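Local coordinates for protein Ddb_g0293866 (Dictyostelium discoideum, PDB 5LW6) that binds ADP-ribose through this macrodomain, one part of a longer protein that probably binds poly-ADP-ribose and senses DNA damage, at residues E53-F66 and L141-R153. Residues are numbered along the deposited sequence; the frame is centred on the assembly and turned at random.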
ATOM      1  N   GLU A  53     -13.427   9.806  -0.611  1.00 15.69           N
ATOM      2  CA  GLU A  53     -12.420  10.234   0.382  1.00 15.44           C
ATOM      3  C   GLU A  53     -11.093   9.426   0.205  1.00 13.40           C
ATOM      4  O   GLU A  53     -11.139   8.205  -0.040  1.00 12.91           O
ATOM      5  CB  GLU A  53     -12.902  10.112   1.808  1.00 19.15           C
ATOM      6  CG  GLU A  53     -12.693   8.807   2.439  1.00 27.67           C
ATOM      7  CD  GLU A  53     -12.873   8.727   3.973  1.00 30.51           C
ATOM      8  OE1 GLU A  53     -13.179   9.738   4.671  1.00 34.05           O
ATOM      9  OE2 GLU A  53     -12.660   7.608   4.464  1.00 27.60           O
ATOM     10  N   ARG A  54      -9.967  10.141   0.281  1.00 12.00           N
ATOM     11  CA  ARG A  54      -8.642   9.542   0.069  1.00 11.23           C
ATOM     12  C   ARG A  54      -8.153   8.909   1.371  1.00 10.57           C
ATOM     13  O   ARG A  54      -7.148   9.344   1.969  1.00 10.56           O
ATOM     14  CB  ARG A  54      -7.712  10.546  -0.495  1.00 12.70           C
ATOM     15  CG  ARG A  54      -7.972  10.848  -1.951  1.00 13.02           C
ATOM     16  CD  ARG A  54      -7.113  12.004  -2.489  1.00 14.87           C
ATOM     17  NE  ARG A  54      -7.491  13.213  -1.849  1.00 13.28           N
ATOM     18  CZ  ARG A  54      -6.985  14.395  -2.133  1.00 15.15           C
ATOM     19  NH1 ARG A  54      -6.024  14.489  -3.046  1.00 15.32           N
ATOM     20  NH2 ARG A  54      -7.471  15.478  -1.529  1.00 16.24           N
ATOM     21  N   SER A  55      -8.820   7.828   1.819  1.00  9.99           N
ATOM     22  CA  SER A  55      -8.457   7.180   3.086  1.00  9.84           C
ATOM     23  C   SER A  55      -7.799   5.848   2.644  1.00 10.14           C
ATOM     24  O   SER A  55      -8.475   5.024   2.048  1.00 10.57           O
ATOM     25  CB  SER A  55      -9.626   6.890   4.003  1.00 10.79           C
ATOM     26  OG  SER A  55     -10.761   6.388   3.352  1.00 11.66           O
ATOM     27  N   LEU A  56      -6.525   5.686   2.905  1.00  9.80           N
ATOM     28  CA  LEU A  56      -5.714   4.542   2.442  1.00  9.95           C
ATOM     29  C   LEU A  56      -5.066   3.823   3.586  1.00 10.28           C
ATOM     30  O   LEU A  56      -4.335   4.434   4.335  1.00 10.70           O
ATOM     31  CB  LEU A  56      -4.598   4.995   1.518  1.00 10.20           C
ATOM     32  CG  LEU A  56      -3.629   3.916   1.047  1.00 10.02           C
ATOM     33  CD1 LEU A  56      -4.261   2.876   0.152  1.00 10.58           C
ATOM     34  CD2 LEU A  56      -2.477   4.661   0.389  1.00  9.94           C
ATOM     35  N   ALA A  57      -5.285   2.496   3.647  1.00 10.02           N
ATOM     36  CA  ALA A  57      -4.595   1.609   4.531  1.00 10.19           C
ATOM     37  C   ALA A  57      -3.560   0.886   3.725  1.00  9.97           C
ATOM     38  O   ALA A  57      -3.876   0.344   2.665  1.00  9.05           O
ATOM     39  CB  ALA A  57      -5.555   0.601   5.130  1.00 10.89           C
ATOM     40  N   PHE A  58      -2.298   0.933   4.166  1.00  8.94           N
ATOM     41  CA  PHE A  58      -1.237   0.384   3.309  1.00  9.11           C
ATOM     42  C   PHE A  58      -0.166  -0.218   4.158  1.00 10.01           C
ATOM     43  O   PHE A  58      -0.032   0.167   5.282  1.00  9.10           O
ATOM     44  CB  PHE A  58      -0.650   1.431   2.355  1.00  9.85           C
ATOM     45  CG  PHE A  58       0.021   2.598   3.021  1.00  8.91           C
ATOM     46  CD1 PHE A  58      -0.719   3.649   3.515  1.00 10.05           C
ATOM     47  CD2 PHE A  58       1.391   2.639   3.118  1.00 10.44           C
ATOM     48  CE1 PHE A  58      -0.098   4.728   4.134  1.00 10.44           C
ATOM     49  CE2 PHE A  58       2.052   3.738   3.708  1.00 11.54           C
ATOM     50  CZ  PHE A  58       1.280   4.807   4.205  1.00 11.14           C
ATOM     51  N   PRO A  59       0.532  -1.239   3.632  1.00  9.84           N
ATOM     52  CA  PRO A  59       1.611  -1.817   4.372  1.00 10.85           C
ATOM     53  C   PRO A  59       2.904  -0.965   4.347  1.00 10.32           C
ATOM     54  O   PRO A  59       3.022  -0.030   3.565  1.00 10.09           O
ATOM     55  CB  PRO A  59       1.782  -3.176   3.660  1.00 11.97           C
ATOM     56  CG  PRO A  59       1.568  -2.830   2.255  1.00 12.09           C
ATOM     57  CD  PRO A  59       0.400  -1.835   2.286  1.00 10.87           C
ATOM     58  N   PHE A  60       3.815  -1.274   5.282  1.00 11.62           N
ATOM     59  CA  PHE A  60       5.172  -0.729   5.317  1.00 11.47           C
ATOM     60  C   PHE A  60       5.946  -1.490   4.245  1.00 12.51           C
ATOM     61  O   PHE A  60       6.485  -2.591   4.464  1.00 11.41           O
ATOM     62  CB  PHE A  60       5.698  -0.910   6.725  1.00 11.72           C
ATOM     63  CG  PHE A  60       7.024  -0.282   7.027  1.00 11.04           C
ATOM     64  CD1 PHE A  60       7.569   0.704   6.233  1.00 10.98           C
ATOM     65  CD2 PHE A  60       7.698  -0.619   8.250  1.00 10.95           C
ATOM     66  CE1 PHE A  60       8.748   1.337   6.568  1.00 10.48           C
ATOM     67  CE2 PHE A  60       8.923   0.012   8.565  1.00 11.09           C
ATOM     68  CZ  PHE A  60       9.451   0.966   7.721  1.00 11.06           C
ATOM     69  N   ILE A  61       5.899  -0.925   3.043  1.00 11.83           N
ATOM     70  CA  ILE A  61       6.174  -1.694   1.829  1.00 12.23           C
ATOM     71  C   ILE A  61       7.525  -2.389   1.897  1.00 13.36           C
ATOM     72  O   ILE A  61       8.524  -1.748   2.233  1.00 12.19           O
ATOM     73  CB  ILE A  61       6.031  -0.801   0.576  1.00 12.18           C
ATOM     74  CG1 ILE A  61       4.664  -0.050   0.608  1.00 12.24           C
ATOM     75  CG2 ILE A  61       6.385  -1.592  -0.669  1.00 12.39           C
ATOM     76  CD1 ILE A  61       4.492   0.840  -0.610  1.00 12.05           C
ATOM     77  N   SER A  62       7.483  -3.698   1.638  1.00 13.43           N
ATOM     78  CA  SER A  62       8.661  -4.606   1.453  1.00 13.42           C
ATOM     79  C   SER A  62       9.378  -4.981   2.736  1.00 14.70           C
ATOM     80  O   SER A  62      10.390  -5.662   2.676  1.00 17.29           O
ATOM     81  CB  SER A  62       9.639  -3.996   0.465  1.00 16.53           C
ATOM     82  OG  SER A  62       9.002  -3.986  -0.811  1.00 15.68           O
ATOM     83  N   THR A  63       8.884  -4.574   3.889  1.00 13.57           N
ATOM     84  CA  THR A  63       9.628  -4.750   5.118  1.00 15.21           C
ATOM     85  C   THR A  63       9.465  -6.069   5.778  1.00 22.84           C
ATOM     86  O   THR A  63      10.245  -6.427   6.669  1.00 26.89           O
ATOM     87  CB  THR A  63       9.322  -3.693   6.190  1.00 15.32           C
ATOM     88  OG1 THR A  63       7.963  -3.684   6.552  1.00 14.84           O
ATOM     89  CG2 THR A  63       9.713  -2.323   5.678  1.00 16.02           C
ATOM     90  N   SER A  64       8.478  -6.818   5.492  1.00 22.23           N
ATOM     91  CA  SER A  64       8.578  -8.029   6.390  1.00 25.51           C
ATOM     92  C   SER A  64       9.052  -9.213   5.588  1.00 20.83           C
ATOM     93  O   SER A  64      10.291  -9.409   5.404  1.00 22.32           O
ATOM     94  CB  SER A  64       7.301  -8.250   7.169  1.00 25.10           C
ATOM     95  OG  SER A  64       6.217  -7.806   6.382  1.00 33.98           O
ATOM     96  N   THR A  65       8.116  -9.924   4.979  1.00 19.75           N
ATOM     97  CA  THR A  65       8.493 -11.060   4.153  1.00 20.81           C
ATOM     98  C   THR A  65       9.515 -10.757   3.063  1.00 20.00           C
ATOM     99  O   THR A  65      10.410 -11.566   2.824  1.00 18.86           O
ATOM    100  CB  THR A  65       7.195 -11.655   3.521  1.00 23.11           C
ATOM    101  OG1 THR A  65       6.344 -12.096   4.584  1.00 25.11           O
ATOM    102  CG2 THR A  65       7.462 -12.782   2.608  1.00 24.95           C
ATOM    103  N   PHE A  66       9.356  -9.607   2.354  1.00 17.21           N
ATOM    104  CA  PHE A  66      10.318  -9.199   1.292  1.00 17.10           C
ATOM    105  C   PHE A  66      11.707  -8.818   1.750  1.00 16.34           C
ATOM    106  O   PHE A  66      12.666  -8.668   0.941  1.00 17.09           O
ATOM    107  CB  PHE A  66       9.706  -8.083   0.437  1.00 17.80           C
ATOM    108  CG  PHE A  66       8.677  -8.590  -0.560  1.00 21.38           C
ATOM    109  CD1 PHE A  66       8.183  -9.875  -0.499  1.00 21.43           C
ATOM    110  CD2 PHE A  66       8.154  -7.740  -1.522  1.00 22.43           C
ATOM    111  CE1 PHE A  66       7.204 -10.324  -1.392  1.00 23.98           C
ATOM    112  CE2 PHE A  66       7.151  -8.166  -2.406  1.00 25.58           C
ATOM    113  CZ  PHE A  66       6.663  -9.467  -2.342  1.00 24.71           C
ATOM    114  N   LEU A 141     -10.263  -0.593   9.407  1.00 16.75           N
ATOM    115  CA  LEU A 141      -9.602   0.640   9.864  1.00 16.03           C
ATOM    116  C   LEU A 141     -10.216   1.881   9.292  1.00 18.02           C
ATOM    117  O   LEU A 141      -9.638   2.934   9.426  1.00 21.76           O
ATOM    118  CB  LEU A 141      -8.113   0.592   9.511  1.00 18.85           C
ATOM    119  CG  LEU A 141      -7.391  -0.669   9.984  1.00 20.12           C
ATOM    120  CD1 LEU A 141      -5.974  -0.546   9.463  1.00 21.90           C
ATOM    121  CD2 LEU A 141      -7.353  -0.785  11.481  1.00 20.25           C
ATOM    122  N   GLY A 142     -11.339   1.751   8.600  1.00 17.16           N
ATOM    123  CA  GLY A 142     -12.081   2.888   8.101  1.00 19.47           C
ATOM    124  C   GLY A 142     -11.482   3.530   6.849  1.00 17.66           C
ATOM    125  O   GLY A 142     -11.578   4.770   6.682  1.00 18.12           O
ATOM    126  N   CYS A 143     -10.859   2.736   5.982  1.00 12.57           N
ATOM    127  CA  CYS A 143     -10.195   3.295   4.803  1.00 13.15           C
ATOM    128  C   CYS A 143     -10.886   2.772   3.574  1.00 12.70           C
ATOM    129  O   CYS A 143     -11.173   1.582   3.507  1.00 13.33           O
ATOM    130  CB  CYS A 143      -8.731   2.912   4.745  1.00 14.10           C
ATOM    131  SG  CYS A 143      -7.747   3.747   6.066  1.00 16.23           S
ATOM    132  N   LYS A 144     -11.164   3.659   2.625  1.00 11.23           N
ATOM    133  CA  LYS A 144     -11.804   3.291   1.408  1.00 11.27           C
ATOM    134  C   LYS A 144     -10.913   2.566   0.403  1.00 10.89           C
ATOM    135  O   LYS A 144     -11.428   1.855  -0.501  1.00 10.83           O
ATOM    136  CB  LYS A 144     -12.480   4.509   0.769  1.00 13.88           C
ATOM    137  CG  LYS A 144     -13.664   4.946   1.592  1.00 16.87           C
ATOM    138  CD  LYS A 144     -14.458   5.985   0.805  1.00 19.98           C
ATOM    139  CE  LYS A 144     -15.516   6.697   1.694  1.00 22.03           C
ATOM    140  NZ  LYS A 144     -16.635   5.733   1.743  1.00 22.43           N
ATOM    141  N   LEU A 145      -9.592   2.728   0.562  1.00 10.02           N
ATOM    142  CA  LEU A 145      -8.622   2.097  -0.286  1.00  9.99           C
ATOM    143  C   LEU A 145      -7.716   1.212   0.616  1.00 10.30           C
ATOM    144  O   LEU A 145      -7.262   1.631   1.644  1.00 10.33           O
ATOM    145  CB  LEU A 145      -7.730   3.053  -1.094  1.00 11.20           C
ATOM    146  CG  LEU A 145      -8.493   3.990  -2.052  1.00 13.24           C
ATOM    147  CD1 LEU A 145      -8.896   5.173  -1.230  1.00 14.90           C
ATOM    148  CD2 LEU A 145      -7.606   4.410  -3.231  1.00 14.50           C
ATOM    149  N   PHE A 146      -7.540  -0.036   0.202  1.00  9.36           N
ATOM    150  CA  PHE A 146      -6.770  -1.008   0.982  1.00  9.07           C
ATOM    151  C   PHE A 146      -5.696  -1.579   0.065  1.00  9.14           C
ATOM    152  O   PHE A 146      -6.037  -2.170  -0.945  1.00 10.10           O
ATOM    153  CB  PHE A 146      -7.670  -2.124   1.506  1.00  9.55           C
ATOM    154  CG  PHE A 146      -6.962  -3.053   2.461  1.00  9.57           C
ATOM    155  CD1 PHE A 146      -6.219  -4.130   2.000  1.00 10.84           C
ATOM    156  CD2 PHE A 146      -6.965  -2.807   3.786  1.00 10.42           C
ATOM    157  CE1 PHE A 146      -5.515  -4.969   2.848  1.00 11.34           C
ATOM    158  CE2 PHE A 146      -6.313  -3.638   4.672  1.00 10.15           C
ATOM    159  CZ  PHE A 146      -5.550  -4.687   4.243  1.00 10.58           C
ATOM    160  N   ALA A 147      -4.432  -1.393   0.434  1.00  9.24           N
ATOM    161  CA  ALA A 147      -3.275  -1.830  -0.365  1.00  9.55           C
ATOM    162  C   ALA A 147      -2.697  -3.084   0.246  1.00 10.21           C
ATOM    163  O   ALA A 147      -2.580  -3.210   1.505  1.00 10.56           O
ATOM    164  CB  ALA A 147      -2.225  -0.783  -0.402  1.00  9.24           C
ATOM    165  N   THR A 148      -2.289  -3.994  -0.640  1.00 10.90           N
ATOM    166  CA  THR A 148      -1.631  -5.242  -0.274  1.00 11.64           C
ATOM    167  C   THR A 148      -0.429  -5.497  -1.174  1.00 12.45           C
ATOM    168  O   THR A 148      -0.489  -5.240  -2.362  1.00 10.40           O
ATOM    169  CB  THR A 148      -2.658  -6.420  -0.345  1.00 13.59           C
ATOM    170  OG1 THR A 148      -2.083  -7.622   0.164  1.00 15.95           O
ATOM    171  CG2 THR A 148      -3.177  -6.661  -1.719  1.00 13.76           C
ATOM    172  N   GLU A 149       0.628  -6.096  -0.629  1.00 12.84           N
ATOM    173  CA  GLU A 149       1.803  -6.434  -1.468  1.00 14.15           C
ATOM    174  C   GLU A 149       1.447  -7.631  -2.349  1.00 14.35           C
ATOM    175  O   GLU A 149       0.686  -8.508  -1.937  1.00 14.47           O
ATOM    176  CB  GLU A 149       2.959  -6.795  -0.614  1.00 17.62           C
ATOM    177  CG  GLU A 149       3.433  -5.577   0.178  1.00 20.77           C
ATOM    178  CD  GLU A 149       4.741  -5.781   0.970  1.00 27.92           C
ATOM    179  OE1 GLU A 149       5.455  -6.845   0.835  1.00 33.13           O
ATOM    180  OE2 GLU A 149       5.009  -4.913   1.806  1.00 30.02           O
ATOM    181  N   SER A 150       1.946  -7.606  -3.550  1.00 13.24           N
ATOM    182  CA  SER A 150       1.720  -8.673  -4.508  1.00 14.52           C
ATOM    183  C   SER A 150       3.007  -8.942  -5.301  1.00 16.36           C
ATOM    184  O   SER A 150       4.106  -8.455  -4.964  1.00 16.57           O
ATOM    185  CB  SER A 150       0.542  -8.282  -5.414  1.00 15.18           C
ATOM    186  OG  SER A 150       0.167  -9.341  -6.288  1.00 17.97           O
ATOM    187  N   THR A 151       2.893  -9.746  -6.337  1.00 15.75           N
ATOM    188  CA  THR A 151       4.056 -10.042  -7.182  1.00 17.13           C
ATOM    189  C   THR A 151       3.608  -9.850  -8.618  1.00 15.58           C
ATOM    190  O   THR A 151       2.432  -9.525  -8.887  1.00 13.93           O
ATOM    191  CB  THR A 151       4.538 -11.521  -7.002  1.00 18.39           C
ATOM    192  OG1 THR A 151       3.600 -12.408  -7.642  1.00 17.82           O
ATOM    193  CG2 THR A 151       4.714 -11.936  -5.549  1.00 19.97           C
ATOM    194  N   TRP A 152       4.533 -10.085  -9.555  1.00 16.22           N
ATOM    195  CA  TRP A 152       4.233  -9.828 -10.942  1.00 17.76           C
ATOM    196  C   TRP A 152       2.958 -10.571 -11.402  1.00 16.55           C
ATOM    197  O   TRP A 152       2.221 -10.103 -12.322  1.00 16.28           O
ATOM    198  CB  TRP A 152       5.463 -10.126 -11.861  1.00 20.14           C
ATOM    199  CG  TRP A 152       5.731 -11.538 -12.048  1.00 19.77           C
ATOM    200  CD1 TRP A 152       6.455 -12.320 -11.246  1.00 21.63           C
ATOM    201  CD2 TRP A 152       5.193 -12.385 -13.088  1.00 21.75           C
ATOM    202  NE1 TRP A 152       6.405 -13.635 -11.714  1.00 22.58           N
ATOM    203  CE2 TRP A 152       5.659 -13.665 -12.857  1.00 22.11           C
ATOM    204  CE3 TRP A 152       4.372 -12.161 -14.187  1.00 23.53           C
ATOM    205  CZ2 TRP A 152       5.332 -14.750 -13.693  1.00 25.72           C
ATOM    206  CZ3 TRP A 152       4.045 -13.239 -15.009  1.00 26.83           C
ATOM    207  CH2 TRP A 152       4.552 -14.505 -14.753  1.00 24.82           C
ATOM    208  N   ARG A 153       2.686 -11.709 -10.765  1.00 17.51           N
ATOM    209  CA  ARG A 153       1.578 -12.551 -11.202  1.00 16.82           C
ATOM    210  C   ARG A 153       0.205 -11.970 -10.895  1.00 15.09           C
ATOM    211  O   ARG A 153      -0.801 -12.385 -11.440  1.00 13.90           O
ATOM    212  CB  ARG A 153       1.640 -13.911 -10.526  1.00 22.81           C
ATOM    213  CG  ARG A 153       2.778 -14.820 -10.863  1.00 29.28           C
ATOM    214  CD  ARG A 153       2.533 -15.535 -12.178  1.00 38.01           C
ATOM    215  NE  ARG A 153       1.923 -16.880 -12.153  1.00 43.01           N
ATOM    216  CZ  ARG A 153       2.549 -17.991 -11.719  1.00 44.82           C
ATOM    217  NH1 ARG A 153       3.783 -17.979 -11.161  1.00 42.05           N
ATOM    218  NH2 ARG A 153       1.902 -19.123 -11.800  1.00 46.26           N
TER
HETATM  219  O   HOH W   1       7.037  -7.700   2.594  1.00 22.51           O
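Cys143 lays its CB against the Ser55 carbonyl O at 3.4 Å, just ahead of the point where strands 55-59 and 145-149 pair as parallel neighbours in the middle of the mixed sheet of the macrodomain fold. Strand 95-101 flanks the pair beyond 55-59, and strand 213-217 beyond 145-149. At Lys144 the backbone N gives a nearly straight bond (166°) to Ser55 OG, 2.9 Å away; that hydroxyl in turn donates a hydrogen bond to Glu53 OE2, so one small hydroxyl accepts from the neighbouring segment and donates within its own. The aliphatic part of Lys144 crosses Glu53 at about a right angle, CE resting 3.6 Å from Glu53 CG.

The parallel ladder follows: Leu145 N bonds to Ser55 O, Leu145 O takes Ala57 N, and Ala147 N returns to Ala57 O. With its CG anti to the backbone N (chi1 176°), Leu56 brings CD1 onto Leu145 CB on one face of the sheet, while on the other Ala57 CB packs against Phe146 CD2. Ala147 CB touches both Phe58 CB and Pro59 CD, 3.9 Å from each.

Beyond the ladder the backbones spread, and extended Glu149 runs past the Pro59 ring to the loop of the first segment. Its OE2 accepts Ser62 N at 2.8 Å, from above the carboxylate plane, gripping the type II turn Phe60-Thr63; OE1 lies over one face of the Phe66 ring, offset toward its rim, and accepts a hydrogen bond from a water that also accepts from Phe66 N. With an alanine here instead of Glu149, the Ser62 amide would probably lose its acceptor and the turn become freer to shift. This is the end of the sheet where macrodomains generally hold ADP-ribose. Last comes Ser150, whose carbonyl O meets the Phe66 ring edge-on, 3.8 Å from CZ.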